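Local coordinates for protein chloramphenicol acetyltransferase (Aliivibrio fischeri, PDB 6PXA) that probably transfers an acetyl group from acetyl-CoA to chloramphenicol, as a trimeric hexapeptide-repeat acyltransferase, and binds the bile salt taurocholic acid, at residues V20-Y33 with F42-A54. Residues are numbered along the deposited sequence; the frame is centred on the assembly and turned at random.
Sequences VKNPNIEVGDYSYY and FEEQAVRYLLGDA. With TCH (taurocholic acid), chain M.
At the first turn of a left-handed parallel beta-helix, the fold of the hexapeptide-repeat transferases, the carboxylate of E43 on helix 42-46 receives the backbone of K21 and N22, illustrating how one acidic side chain can accept two successive N-H groups and so join the loop before strand 25-27 to a helix. E43 OE2 takes N22 N on its syn lone pair at 2.7 Å, while OE1 is met by K21 N at 3.0 Å from above the carboxylate plane. CG anti to the carbonyl carbon (chi1 -75°) and a chain extended beyond it carry the carboxylate to these two nitrogens; on the way E43 and I25 slide past each other in opposite directions. I25 CD1 meets V47 CG1 tip to tip at 3.9 Å, and CG1 presses on L50 CD2 at a tight 3.4 Å; strands 25-27 and 47-48 each begin a parallel sheet of the helix, and I25 and V47 also touch L71 of strand 71-73, next to 25-27 in its sheet. Toward strand 32-34, F42 CD1 lies over one face of the Y33 ring, 3.7 Å from CG, though the rings as a pair meet obliquely, planes at 58°; the Y33 hydroxyl is hydrogen-bonded to G82 N. Beyond strand 47-48, the type II turn L50-D53 packs against the Asx turn in which N22 OD1 accepts N24 N, with N22 ND2 3.4 Å from G52 C. The two turns are linked by N24 ND2, which donates to L51 O at 2.9 Å, the oxygen lying in the amide plane of N24.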
loop_
_atom_site.group_PDB
_atom_site.type_symbol
_atom_site.label_atom_id
_atom_site.label_comp_id
_atom_site.label_asym_id
_atom_site.label_seq_id
_atom_site.Cartn_x
_atom_site.Cartn_y
_atom_site.Cartn_z
ATOM N N VAL B 20 -4.341 -23.769 -8.217
ATOM C CA VAL B 20 -5.049 -22.784 -9.032
ATOM C C VAL B 20 -6.063 -23.459 -9.940
ATOM O O VAL B 20 -5.813 -24.533 -10.496
ATOM C CB VAL B 20 -4.024 -21.958 -9.826
ATOM C CG1 VAL B 20 -4.684 -21.188 -10.934
ATOM C CG2 VAL B 20 -3.257 -21.025 -8.849
ATOM N N LYS B 21 -7.227 -22.830 -10.092
ATOM C CA LYS B 21 -8.308 -23.411 -10.868
ATOM C C LYS B 21 -8.837 -22.517 -11.977
ATOM O O LYS B 21 -9.473 -23.031 -12.906
ATOM C CB LYS B 21 -9.475 -23.796 -9.943
ATOM C CG LYS B 21 -9.094 -24.827 -8.882
ATOM C CD LYS B 21 -10.278 -25.737 -8.590
ATOM C CE LYS B 21 -9.899 -26.931 -7.733
ATOM N NZ LYS B 21 -10.970 -27.981 -7.771
ATOM N N ASN B 22 -8.578 -21.224 -11.932
ATOM C CA ASN B 22 -9.079 -20.327 -12.954
ATOM C C ASN B 22 -8.481 -20.708 -14.302
ATOM O O ASN B 22 -7.251 -20.691 -14.450
ATOM C CB ASN B 22 -8.729 -18.882 -12.608
ATOM C CG ASN B 22 -9.465 -17.873 -13.465
ATOM O OD1 ASN B 22 -9.779 -18.140 -14.627
ATOM N ND2 ASN B 22 -9.739 -16.702 -12.896
ATOM N N PRO B 23 -9.300 -21.023 -15.309
ATOM C CA PRO B 23 -8.738 -21.354 -16.627
ATOM C C PRO B 23 -7.927 -20.219 -17.221
ATOM O O PRO B 23 -7.167 -20.441 -18.176
ATOM C CB PRO B 23 -9.983 -21.674 -17.478
ATOM C CG PRO B 23 -11.128 -21.030 -16.776
ATOM C CD PRO B 23 -10.775 -21.056 -15.304
ATOM N N ASN B 24 -8.043 -19.015 -16.677
ATOM C CA ASN B 24 -7.338 -17.879 -17.230
ATOM C C ASN B 24 -6.023 -17.620 -16.518
ATOM O O ASN B 24 -5.334 -16.645 -16.847
ATOM C CB ASN B 24 -8.243 -16.648 -17.210
ATOM C CG ASN B 24 -9.327 -16.719 -18.252
ATOM O OD1 ASN B 24 -9.072 -17.091 -19.401
ATOM N ND2 ASN B 24 -10.564 -16.415 -17.854
ATOM N N ILE B 25 -5.624 -18.511 -15.609
ATOM C CA ILE B 25 -4.318 -18.445 -14.959
ATOM C C ILE B 25 -3.515 -19.677 -15.341
ATOM O O ILE B 25 -4.050 -20.789 -15.404
ATOM C CB ILE B 25 -4.410 -18.336 -13.426
ATOM C CG1 ILE B 25 -5.300 -17.188 -13.012
ATOM C CG2 ILE B 25 -3.028 -18.058 -12.859
ATOM C CD1 ILE B 25 -5.477 -17.054 -11.473
ATOM N N GLU B 26 -2.235 -19.467 -15.628
ATOM C CA GLU B 26 -1.284 -20.541 -15.870
ATOM C C GLU B 26 -0.102 -20.319 -14.925
ATOM O O GLU B 26 0.501 -19.245 -14.941
ATOM C CB GLU B 26 -0.842 -20.541 -17.335
ATOM C CG GLU B 26 0.494 -21.178 -17.582
ATOM C CD GLU B 26 0.960 -20.982 -19.014
ATOM O OE1 GLU B 26 0.101 -20.713 -19.884
ATOM O OE2 GLU B 26 2.180 -21.090 -19.263
ATOM N N VAL B 27 0.214 -21.315 -14.094
ATOM C CA VAL B 27 1.324 -21.221 -13.149
ATOM C C VAL B 27 2.207 -22.455 -13.282
ATOM O O VAL B 27 1.707 -23.584 -13.279
ATOM C CB VAL B 27 0.844 -21.077 -11.691
ATOM C CG1 VAL B 27 2.033 -20.869 -10.790
ATOM C CG2 VAL B 27 -0.133 -19.937 -11.545
ATOM N N GLY B 28 3.525 -22.237 -13.356
ATOM C CA GLY B 28 4.476 -23.316 -13.533
ATOM C C GLY B 28 4.951 -23.954 -12.224
ATOM O O GLY B 28 4.642 -23.512 -11.106
ATOM N N ASP B 29 5.754 -25.008 -12.390
ATOM C CA ASP B 29 6.127 -25.863 -11.269
ATOM C C ASP B 29 6.811 -25.084 -10.152
ATOM O O ASP B 29 7.602 -24.167 -10.404
ATOM C CB ASP B 29 7.072 -26.971 -11.723
ATOM C CG ASP B 29 6.489 -27.851 -12.803
ATOM O OD1 ASP B 29 5.266 -28.036 -12.847
ATOM O OD2 ASP B 29 7.280 -28.381 -13.589
ATOM N N TYR B 30 6.500 -25.483 -8.913
ATOM C CA TYR B 30 7.155 -25.078 -7.664
ATOM C C TYR B 30 6.818 -23.658 -7.223
ATOM O O TYR B 30 6.902 -23.356 -6.034
ATOM C CB TYR B 30 8.673 -25.295 -7.775
ATOM C CG TYR B 30 9.006 -26.780 -7.932
ATOM C CD1 TYR B 30 8.916 -27.640 -6.849
ATOM C CD2 TYR B 30 9.367 -27.313 -9.157
ATOM C CE1 TYR B 30 9.185 -28.982 -6.970
ATOM C CE2 TYR B 30 9.649 -28.673 -9.301
ATOM C CZ TYR B 30 9.553 -29.502 -8.200
ATOM O OH TYR B 30 9.824 -30.851 -8.322
ATOM N N SER B 31 6.385 -22.792 -8.135
ATOM C CA SER B 31 5.983 -21.450 -7.731
ATOM C C SER B 31 4.941 -21.507 -6.619
ATOM O O SER B 31 4.013 -22.326 -6.654
ATOM C CB SER B 31 5.439 -20.698 -8.943
ATOM O OG SER B 31 6.430 -20.686 -9.939
ATOM N N TYR B 32 5.109 -20.629 -5.619
ATOM C CA TYR B 32 4.303 -20.666 -4.409
ATOM C C TYR B 32 3.887 -19.259 -3.998
ATOM O O TYR B 32 4.552 -18.268 -4.309
ATOM C CB TYR B 32 5.073 -21.304 -3.230
ATOM C CG TYR B 32 6.204 -20.433 -2.684
ATOM C CD1 TYR B 32 7.499 -20.534 -3.193
ATOM C CD2 TYR B 32 5.978 -19.510 -1.666
ATOM C CE1 TYR B 32 8.522 -19.742 -2.712
ATOM C CE2 TYR B 32 7.002 -18.705 -1.183
ATOM C CZ TYR B 32 8.270 -18.835 -1.696
ATOM O OH TYR B 32 9.305 -18.055 -1.223
ATOM N N TYR B 33 2.809 -19.196 -3.221
ATOM C CA TYR B 33 2.345 -17.966 -2.587
ATOM C C TYR B 33 2.399 -18.162 -1.077
ATOM O O TYR B 33 1.803 -19.110 -0.551
ATOM C CB TYR B 33 0.918 -17.629 -3.045
ATOM C CG TYR B 33 0.251 -16.437 -2.365
ATOM C CD1 TYR B 33 0.846 -15.183 -2.379
ATOM C CD2 TYR B 33 -0.988 -16.562 -1.738
ATOM C CE1 TYR B 33 0.232 -14.072 -1.771
ATOM C CE2 TYR B 33 -1.605 -15.447 -1.118
ATOM C CZ TYR B 33 -0.973 -14.207 -1.146
ATOM O OH TYR B 33 -1.536 -13.079 -0.548
ATOM N N PHE B 42 -4.372 -17.361 -2.940
ATOM C CA PHE B 42 -3.809 -16.650 -4.079
ATOM C C PHE B 42 -4.898 -16.189 -5.052
ATOM O O PHE B 42 -4.913 -15.028 -5.478
ATOM C CB PHE B 42 -2.801 -17.572 -4.771
ATOM C CG PHE B 42 -2.122 -16.959 -5.964
ATOM C CD1 PHE B 42 -1.146 -16.006 -5.795
ATOM C CD2 PHE B 42 -2.433 -17.378 -7.247
ATOM C CE1 PHE B 42 -0.507 -15.444 -6.885
ATOM C CE2 PHE B 42 -1.794 -16.826 -8.347
ATOM C CZ PHE B 42 -0.832 -15.852 -8.164
ATOM N N GLU B 43 -5.837 -17.084 -5.405
ATOM C CA GLU B 43 -6.855 -16.733 -6.396
ATOM C C GLU B 43 -7.934 -15.807 -5.861
ATOM O O GLU B 43 -8.636 -15.180 -6.658
ATOM C CB GLU B 43 -7.534 -17.990 -6.970
ATOM C CG GLU B 43 -6.645 -18.727 -7.949
ATOM C CD GLU B 43 -7.409 -19.788 -8.735
ATOM O OE1 GLU B 43 -7.961 -20.720 -8.120
ATOM O OE2 GLU B 43 -7.459 -19.668 -9.970
ATOM N N GLU B 44 -8.099 -15.688 -4.550
ATOM C CA GLU B 44 -9.143 -14.789 -4.083
ATOM C C GLU B 44 -8.621 -13.441 -3.620
ATOM O O GLU B 44 -9.419 -12.518 -3.482
ATOM C CB GLU B 44 -9.973 -15.445 -2.980
ATOM C CG GLU B 44 -9.231 -15.834 -1.767
ATOM C CD GLU B 44 -10.001 -16.829 -0.926
ATOM O OE1 GLU B 44 -9.591 -17.082 0.224
ATOM O OE2 GLU B 44 -11.017 -17.363 -1.417
ATOM N N GLN B 45 -7.310 -13.276 -3.464
ATOM C CA GLN B 45 -6.714 -12.092 -2.836
ATOM C C GLN B 45 -5.623 -11.453 -3.686
ATOM O O GLN B 45 -5.557 -10.230 -3.793
ATOM C CB GLN B 45 -6.141 -12.520 -1.459
ATOM C CG GLN B 45 -5.436 -11.430 -0.667
ATOM C CD GLN B 45 -6.398 -10.395 -0.145
ATOM O OE1 GLN B 45 -7.569 -10.685 0.078
ATOM N NE2 GLN B 45 -5.912 -9.176 0.048
ATOM N N ALA B 46 -4.768 -12.257 -4.301
ATOM C CA ALA B 46 -3.635 -11.766 -5.072
ATOM C C ALA B 46 -3.978 -11.481 -6.528
ATOM O O ALA B 46 -3.427 -10.547 -7.122
ATOM C CB ALA B 46 -2.494 -12.793 -5.014
ATOM N N VAL B 47 -4.821 -12.298 -7.144
ATOM C CA VAL B 47 -5.160 -12.139 -8.555
ATOM C C VAL B 47 -6.513 -11.463 -8.626
ATOM O O VAL B 47 -7.517 -12.018 -8.167
ATOM C CB VAL B 47 -5.166 -13.485 -9.290
ATOM C CG1 VAL B 47 -5.444 -13.265 -10.780
ATOM C CG2 VAL B 47 -3.836 -14.176 -9.091
ATOM N N ARG B 48 -6.550 -10.252 -9.167
ATOM C CA ARG B 48 -7.743 -9.430 -9.029
ATOM C C ARG B 48 -8.320 -9.065 -10.384
ATOM O O ARG B 48 -7.584 -8.715 -11.316
ATOM C CB ARG B 48 -7.461 -8.146 -8.218
ATOM C CG ARG B 48 -6.830 -8.432 -6.881
ATOM C CD ARG B 48 -6.773 -7.189 -6.003
ATOM N NE ARG B 48 -6.254 -7.487 -4.672
ATOM C CZ ARG B 48 -6.062 -6.564 -3.736
ATOM N NH1 ARG B 48 -6.368 -5.300 -4.001
ATOM N NH2 ARG B 48 -5.589 -6.913 -2.545
ATOM N N TYR B 49 -9.651 -9.143 -10.454
ATOM C CA TYR B 49 -10.461 -8.736 -11.600
ATOM C C TYR B 49 -10.269 -9.663 -12.785
ATOM O O TYR B 49 -10.442 -9.240 -13.925
ATOM C CB TYR B 49 -10.184 -7.285 -12.016
ATOM C CG TYR B 49 -10.246 -6.317 -10.848
ATOM C CD1 TYR B 49 -11.468 -5.930 -10.309
ATOM C CD2 TYR B 49 -9.074 -5.796 -10.282
ATOM C CE1 TYR B 49 -11.546 -5.032 -9.248
ATOM C CE2 TYR B 49 -9.150 -4.872 -9.200
ATOM C CZ TYR B 49 -10.374 -4.517 -8.684
ATOM O OH TYR B 49 -10.446 -3.622 -7.612
ATOM N N LEU B 50 -9.932 -10.927 -12.525
ATOM C CA LEU B 50 -9.781 -11.946 -13.578
ATOM C C LEU B 50 -11.072 -12.756 -13.719
ATOM O O LEU B 50 -11.387 -13.599 -12.867
ATOM C CB LEU B 50 -8.599 -12.856 -13.260
ATOM C CG LEU B 50 -8.212 -13.748 -14.440
ATOM C CD1 LEU B 50 -7.966 -12.889 -15.649
ATOM C CD2 LEU B 50 -6.965 -14.476 -14.097
ATOM N N LEU B 51 -11.813 -12.511 -14.807
ATOM C CA LEU B 51 -13.031 -13.276 -15.065
ATOM C C LEU B 51 -12.765 -14.773 -14.971
ATOM O O LEU B 51 -11.755 -15.281 -15.461
ATOM C CB LEU B 51 -13.609 -12.933 -16.453
ATOM C CG LEU B 51 -14.291 -11.555 -16.580
ATOM C CD1 LEU B 51 -14.777 -11.304 -18.000
ATOM C CD2 LEU B 51 -15.465 -11.451 -15.605
ATOM N N GLY B 52 -13.676 -15.483 -14.324
ATOM C CA GLY B 52 -13.550 -16.912 -14.165
ATOM C C GLY B 52 -13.098 -17.324 -12.789
ATOM O O GLY B 52 -13.029 -18.524 -12.507
ATOM N N ASP B 53 -12.811 -16.361 -11.921
ATOM C CA ASP B 53 -12.492 -16.664 -10.541
ATOM C C ASP B 53 -13.787 -17.036 -9.833
ATOM O O ASP B 53 -14.850 -17.162 -10.452
ATOM C CB ASP B 53 -11.769 -15.483 -9.894
ATOM C CG ASP B 53 -12.588 -14.184 -9.926
ATOM O OD1 ASP B 53 -13.770 -14.197 -10.367
ATOM O OD2 ASP B 53 -12.040 -13.143 -9.475
ATOM N N ALA B 54 -13.706 -17.172 -8.506
ATOM C CA ALA B 54 -14.857 -17.597 -7.708
ATOM C C ALA B 54 -16.075 -16.688 -7.852
ATOM O O ALA B 54 -17.187 -17.216 -8.024
ATOM C CB ALA B 54 -14.434 -17.724 -6.237
HETATM C C1 TCH M . 11.839 -18.530 9.187
HETATM C C2 TCH M . 11.967 -20.025 9.657
HETATM C C3 TCH M . 13.434 -20.521 9.516
HETATM O O3 TCH M . 13.485 -21.865 9.803
HETATM C C4 TCH M . 14.039 -20.274 8.079
HETATM C C5 TCH M . 13.842 -18.823 7.574
HETATM C C6 TCH M . 14.370 -18.650 6.121
HETATM C C7 TCH M . 13.397 -19.235 5.015
HETATM O O7 TCH M . 13.449 -20.621 5.047
HETATM C C8 TCH M . 11.942 -18.754 5.221
HETATM C C9 TCH M . 11.468 -19.056 6.702
HETATM C C10 TCH M . 12.359 -18.341 7.741
HETATM C C11 TCH M . 9.974 -18.695 6.834
HETATM C C12 TCH M . 9.107 -19.264 5.829
HETATM O O12 TCH M . 8.942 -20.647 5.999
HETATM C C13 TCH M . 9.701 -19.084 4.314
HETATM C C14 TCH M . 10.979 -19.528 4.255
HETATM C C15 TCH M . 11.404 -19.256 2.729
HETATM C C16 TCH M . 10.203 -19.611 1.995
HETATM C C17 TCH M . 9.121 -19.920 3.046
HETATM C C18 TCH M . 9.610 -17.588 3.971
HETATM C C19 TCH M . 12.345 -16.830 7.466
HETATM O O1S TCH M . 8.801 -27.482 -1.591
HETATM C C20 TCH M . 7.805 -19.560 2.535
HETATM C C21 TCH M . 6.625 -19.812 3.515
HETATM C C22 TCH M . 7.585 -20.564 1.377
HETATM C C23 TCH M . 7.380 -21.991 1.869
HETATM C C24 TCH M . 7.215 -22.929 0.682
HETATM N N24 TCH M . 8.385 -23.414 -0.006
HETATM O O24 TCH M . 6.143 -23.244 0.320
HETATM C C25 TCH M . 8.252 -24.318 -1.133
HETATM C C26 TCH M . 9.659 -24.756 -1.500
HETATM S S26 TCH M . 9.599 -26.309 -2.434
HETATM O O2S TCH M . 8.739 -25.968 -3.800
HETATM O O3S TCH M . 11.165 -26.731 -2.738
#